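Local coordinates for protein prophenoloxidase b (Marsupenaeus japonicus, PDB 3WKY) that probably oxidises phenolic substrates at a type 3 dicopper centre, once this hemolymph proenzyme has been activated, at residues Leu14-Leu25 against Ala100-Ser109. Numbering follows the deposited sequence. Where two conformers were deposited one is given.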
loop_
_atom_site.group_PDB
_atom_site.type_symbol
_atom_site.label_atom_id
_atom_site.label_comp_id
_atom_site.label_asym_id
_atom_site.label_seq_id
_atom_site.Cartn_x
_atom_site.Cartn_y
_atom_site.Cartn_z
ATOM N N LEU A 14 -15.599 -28.832 -46.792
ATOM C CA LEU A 14 -16.232 -27.613 -46.300
ATOM C C LEU A 14 -15.395 -26.944 -45.209
ATOM O O LEU A 14 -15.555 -25.755 -44.947
ATOM C CB LEU A 14 -17.623 -27.920 -45.759
ATOM C CG LEU A 14 -18.519 -28.750 -46.677
ATOM C CD1 LEU A 14 -19.699 -29.313 -45.901
ATOM C CD2 LEU A 14 -19.002 -27.919 -47.841
ATOM N N PHE A 15 -14.514 -27.715 -44.577
ATOM C CA PHE A 15 -13.642 -27.202 -43.519
ATOM C C PHE A 15 -12.484 -26.405 -44.106
ATOM O O PHE A 15 -11.829 -25.636 -43.398
ATOM C CB PHE A 15 -13.048 -28.365 -42.710
ATOM C CG PHE A 15 -14.042 -29.102 -41.838
ATOM C CD1 PHE A 15 -14.821 -30.136 -42.354
ATOM C CD2 PHE A 15 -14.155 -28.800 -40.481
ATOM C CE1 PHE A 15 -15.717 -30.828 -41.546
ATOM C CE2 PHE A 15 -15.049 -29.491 -39.662
ATOM C CZ PHE A 15 -15.834 -30.506 -40.194
ATOM N N TYR A 16 -12.220 -26.600 -45.398
ATOM C CA TYR A 16 -11.005 -26.059 -46.018
ATOM C C TYR A 16 -11.069 -24.570 -46.379
ATOM O O TYR A 16 -12.149 -24.010 -46.559
ATOM C CB TYR A 16 -10.618 -26.882 -47.248
ATOM C CG TYR A 16 -10.164 -28.278 -46.905
ATOM C CD1 TYR A 16 -9.885 -28.630 -45.590
ATOM C CD2 TYR A 16 -10.010 -29.244 -47.888
ATOM C CE1 TYR A 16 -9.472 -29.905 -45.260
ATOM C CE2 TYR A 16 -9.591 -30.527 -47.567
ATOM C CZ TYR A 16 -9.326 -30.848 -46.247
ATOM O OH TYR A 16 -8.912 -32.117 -45.910
ATOM N N LEU A 17 -9.886 -23.956 -46.469
ATOM C CA LEU A 17 -9.729 -22.540 -46.809
ATOM C C LEU A 17 -10.790 -21.642 -46.162
ATOM O O LEU A 17 -11.520 -20.945 -46.863
ATOM C CB LEU A 17 -9.749 -22.365 -48.336
ATOM C CG LEU A 17 -8.764 -23.228 -49.130
ATOM C CD1 LEU A 17 -8.872 -22.931 -50.629
ATOM C CD2 LEU A 17 -7.327 -23.044 -48.653
ATOM N N PRO A 18 -10.885 -21.663 -44.816
ATOM C CA PRO A 18 -12.002 -20.984 -44.149
ATOM C C PRO A 18 -11.984 -19.458 -44.272
ATOM O O PRO A 18 -13.020 -18.832 -44.038
ATOM C CB PRO A 18 -11.850 -21.419 -42.677
ATOM C CG PRO A 18 -10.409 -21.780 -42.530
ATOM C CD PRO A 18 -10.000 -22.359 -43.858
ATOM N N TYR A 19 -10.844 -18.869 -44.624
ATOM C CA TYR A 19 -10.786 -17.416 -44.781
ATOM C C TYR A 19 -11.043 -16.980 -46.222
ATOM O O TYR A 19 -11.037 -15.784 -46.520
ATOM C CB TYR A 19 -9.434 -16.872 -44.334
ATOM C CG TYR A 19 -9.121 -17.104 -42.871
ATOM C CD1 TYR A 19 -9.669 -16.290 -41.886
ATOM C CD2 TYR A 19 -8.265 -18.125 -42.480
ATOM C CE1 TYR A 19 -9.377 -16.497 -40.545
ATOM C CE2 TYR A 19 -7.963 -18.336 -41.149
ATOM C CZ TYR A 19 -8.520 -17.517 -40.186
ATOM O OH TYR A 19 -8.213 -17.731 -38.860
ATOM N N GLU A 20 -11.249 -17.940 -47.118
ATOM C CA GLU A 20 -11.501 -17.603 -48.518
ATOM C C GLU A 20 -12.990 -17.665 -48.814
ATOM O O GLU A 20 -13.755 -18.245 -48.047
ATOM C CB GLU A 20 -10.718 -18.525 -49.456
ATOM C CG GLU A 20 -9.205 -18.537 -49.221
ATOM C CD GLU A 20 -8.538 -17.198 -49.507
ATOM O OE1 GLU A 20 -9.128 -16.377 -50.238
ATOM O OE2 GLU A 20 -7.417 -16.968 -49.006
ATOM N N SER A 21 -13.407 -17.042 -49.912
ATOM C CA SER A 21 -14.809 -17.077 -50.307
ATOM C C SER A 21 -15.211 -18.490 -50.705
ATOM O O SER A 21 -14.360 -19.328 -51.007
ATOM C CB SER A 21 -15.059 -16.146 -51.495
ATOM O OG SER A 21 -14.439 -16.660 -52.659
ATOM N N THR A 22 -16.514 -18.748 -50.696
ATOM C CA THR A 22 -17.039 -20.024 -51.164
ATOM C C THR A 22 -16.677 -20.226 -52.641
ATOM O O THR A 22 -16.379 -21.341 -53.073
ATOM C CB THR A 22 -18.562 -20.096 -50.983
ATOM O OG1 THR A 22 -18.899 -19.750 -49.632
ATOM C CG2 THR A 22 -19.079 -21.500 -51.290
ATOM N N SER A 23 -16.687 -19.136 -53.407
ATOM C CA SER A 23 -16.317 -19.200 -54.820
ATOM C C SER A 23 -14.883 -19.687 -55.025
ATOM O O SER A 23 -14.626 -20.524 -55.891
ATOM C CB SER A 23 -16.514 -17.841 -55.495
ATOM O OG SER A 23 -17.883 -17.496 -55.561
ATOM N N THR A 24 -13.954 -19.167 -54.227
ATOM C CA THR A 24 -12.551 -19.568 -54.315
ATOM C C THR A 24 -12.386 -21.046 -53.969
ATOM O O THR A 24 -11.617 -21.772 -54.609
ATOM C CB THR A 24 -11.665 -18.733 -53.362
ATOM O OG1 THR A 24 -11.701 -17.355 -53.749
ATOM C CG2 THR A 24 -10.225 -19.221 -53.393
ATOM N N LEU A 25 -13.106 -21.491 -52.949
ATOM C CA LEU A 25 -13.023 -22.882 -52.527
ATOM C C LEU A 25 -13.629 -23.785 -53.599
ATOM O O LEU A 25 -13.054 -24.816 -53.958
ATOM C CB LEU A 25 -13.747 -23.081 -51.191
ATOM C CG LEU A 25 -13.808 -24.517 -50.659
ATOM C CD1 LEU A 25 -12.435 -25.007 -50.236
ATOM C CD2 LEU A 25 -14.808 -24.629 -49.509
ATOM N N ALA A 100 -24.450 -25.725 -45.930
ATOM C CA ALA A 100 -23.099 -25.261 -45.615
ATOM C C ALA A 100 -22.553 -24.338 -46.704
ATOM O O ALA A 100 -22.133 -23.215 -46.419
ATOM C CB ALA A 100 -22.166 -26.447 -45.414
ATOM N N ILE A 101 -22.551 -24.824 -47.944
ATOM C CA ILE A 101 -22.067 -24.054 -49.090
ATOM C C ILE A 101 -22.794 -22.715 -49.239
ATOM O O ILE A 101 -22.169 -21.690 -49.514
ATOM C CB ILE A 101 -22.201 -24.863 -50.400
ATOM C CG1 ILE A 101 -21.220 -26.035 -50.411
ATOM C CG2 ILE A 101 -21.959 -23.975 -51.614
ATOM C CD1 ILE A 101 -19.769 -25.608 -50.376
ATOM N N MET A 102 -24.110 -22.720 -49.039
ATOM C CA MET A 102 -24.897 -21.497 -49.179
ATOM C C MET A 102 -24.613 -20.466 -48.083
ATOM O O MET A 102 -24.568 -19.262 -48.350
ATOM C CB MET A 102 -26.399 -21.814 -49.210
ATOM C CG MET A 102 -27.280 -20.577 -49.364
ATOM S SD MET A 102 -29.025 -20.934 -49.683
ATOM C CE MET A 102 -28.881 -21.848 -51.222
ATOM N N VAL A 103 -24.422 -20.939 -46.853
ATOM C CA VAL A 103 -24.317 -20.041 -45.702
ATOM C C VAL A 103 -22.883 -19.560 -45.443
ATOM O O VAL A 103 -22.670 -18.560 -44.753
ATOM C CB VAL A 103 -24.903 -20.698 -44.426
ATOM C CG1 VAL A 103 -23.898 -21.649 -43.802
ATOM C CG2 VAL A 103 -25.323 -19.646 -43.427
ATOM N N LYS A 104 -21.913 -20.260 -46.023
ATOM C CA LYS A 104 -20.501 -20.041 -45.728
ATOM C C LYS A 104 -20.022 -18.600 -45.927
ATOM O O LYS A 104 -19.219 -18.102 -45.132
ATOM C CB LYS A 104 -19.638 -20.993 -46.551
ATOM C CG LYS A 104 -18.155 -20.859 -46.296
ATOM C CD LYS A 104 -17.369 -21.773 -47.211
ATOM C CE LYS A 104 -15.949 -21.951 -46.725
ATOM N NZ LYS A 104 -15.031 -20.826 -47.030
ATOM N N ASP A 105 -20.509 -17.933 -46.973
ATOM C CA ASP A 105 -20.121 -16.544 -47.243
ATOM C C ASP A 105 -20.716 -15.538 -46.259
ATOM O O ASP A 105 -20.310 -14.378 -46.236
ATOM C CB ASP A 105 -20.548 -16.130 -48.660
ATOM C CG ASP A 105 -19.604 -16.632 -49.732
ATOM O OD1 ASP A 105 -18.381 -16.697 -49.480
ATOM O OD2 ASP A 105 -20.089 -16.950 -50.842
ATOM N N HIS A 106 -21.681 -15.979 -45.458
ATOM C CA HIS A 106 -22.500 -15.068 -44.673
ATOM C C HIS A 106 -22.315 -15.201 -43.168
ATOM O O HIS A 106 -22.935 -14.461 -42.402
ATOM C CB HIS A 106 -23.969 -15.279 -45.030
ATOM C CG HIS A 106 -24.234 -15.190 -46.500
ATOM N ND1 HIS A 106 -24.564 -14.006 -47.124
ATOM C CD2 HIS A 106 -24.173 -16.128 -47.475
ATOM C CE1 HIS A 106 -24.716 -14.223 -48.419
ATOM N NE2 HIS A 106 -24.482 -15.502 -48.659
ATOM N N VAL A 107 -21.471 -16.142 -42.753
ATOM C CA VAL A 107 -21.223 -16.385 -41.334
ATOM C C VAL A 107 -19.748 -16.222 -41.006
ATOM O O VAL A 107 -18.881 -16.450 -41.857
ATOM C CB VAL A 107 -21.663 -17.803 -40.906
ATOM C CG1 VAL A 107 -23.173 -17.916 -40.881
ATOM C CG2 VAL A 107 -21.071 -18.838 -41.832
ATOM N N ASN A 108 -19.469 -15.797 -39.775
ATOM C CA ASN A 108 -18.115 -15.721 -39.243
ATOM C C ASN A 108 -17.419 -17.076 -39.468
ATOM O O ASN A 108 -18.003 -18.124 -39.198
ATOM C CB ASN A 108 -18.221 -15.379 -37.747
ATOM C CG ASN A 108 -16.895 -15.425 -37.037
ATOM O OD1 ASN A 108 -16.357 -16.501 -36.795
ATOM N ND2 ASN A 108 -16.366 -14.253 -36.676
ATOM N N SER A 109 -16.191 -17.071 -39.982
ATOM C CA SER A 109 -15.577 -18.333 -40.375
ATOM C C SER A 109 -15.284 -19.255 -39.193
ATOM O O SER A 109 -15.434 -20.470 -39.322
ATOM C CB SER A 109 -14.334 -18.118 -41.243
ATOM O OG SER A 109 -13.429 -17.217 -40.643
HETATM O O HOH W 1 -15.664 -19.500 -44.185
HETATM O O HOH W 2 -16.515 -18.394 -47.569
HETATM O O HOH W 3 -21.346 -19.235 -49.258
HETATM O O HOH W 4 -18.231 -16.940 -52.840
#
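Asp105 meets the first turn of helix 22-29 with its carboxylate: OD1 accepts from Thr22 N at 3.0 Å on its syn side, nearly straight at 174°. The donor stands 26° out of the carboxylate plane. Asp105 thus brings the group to the N-terminal end of that helix, where backbone N-H groups lack partners in the helix itself. OD2 reaches the next amide through water 4, which donates to it and accepts from Ser23 N; OD2 also accepts from Thr47 N, tying strand 45-47 to the same carboxylate. Ser21, the N-cap, receives Thr24 N on OG at 3.0 Å, so side chains from both segments serve one helix end. Shortening Asp105 to an alanine would remove the acceptor of Thr22 N and is likely to leave water 4 without its carboxylate partner.

Water also fills the polar seam alongside. Water 3 joins Thr22 OG1 to Ile101 O and Asp105 N. Lys104 runs extended past Thr22 OG1 and bends at its last torsion (chi4 -79°), which carries NZ into the turn of residues 17-20; there water 1 links it to Pro18 O, while Glu20 O lies 3.1 Å from NZ at a poor angle for bonding.

Apolar contacts complete the join. The two methyls of Leu14 divide the work, CD1 resting on Ala100 CB at 3.8 Å and CD2 on Ile101 CD1 at 3.5 Å, while Leu116 of helix 109-122 also touches Leu14. Thr22 CG2 packs on Ile101 CG2, and the Leu25 side chain crosses that of Lys104 at about a right angle, CD2 nearing CE. The chemistry implies that the turn 17-20 and the start of helix 22-29 are joined to residues 100-109 of the hemocyanin-type all-alpha domain through both apolar packing and a hydrated polar seam, a carboxylate probably favoured by the helix dipole at its centre.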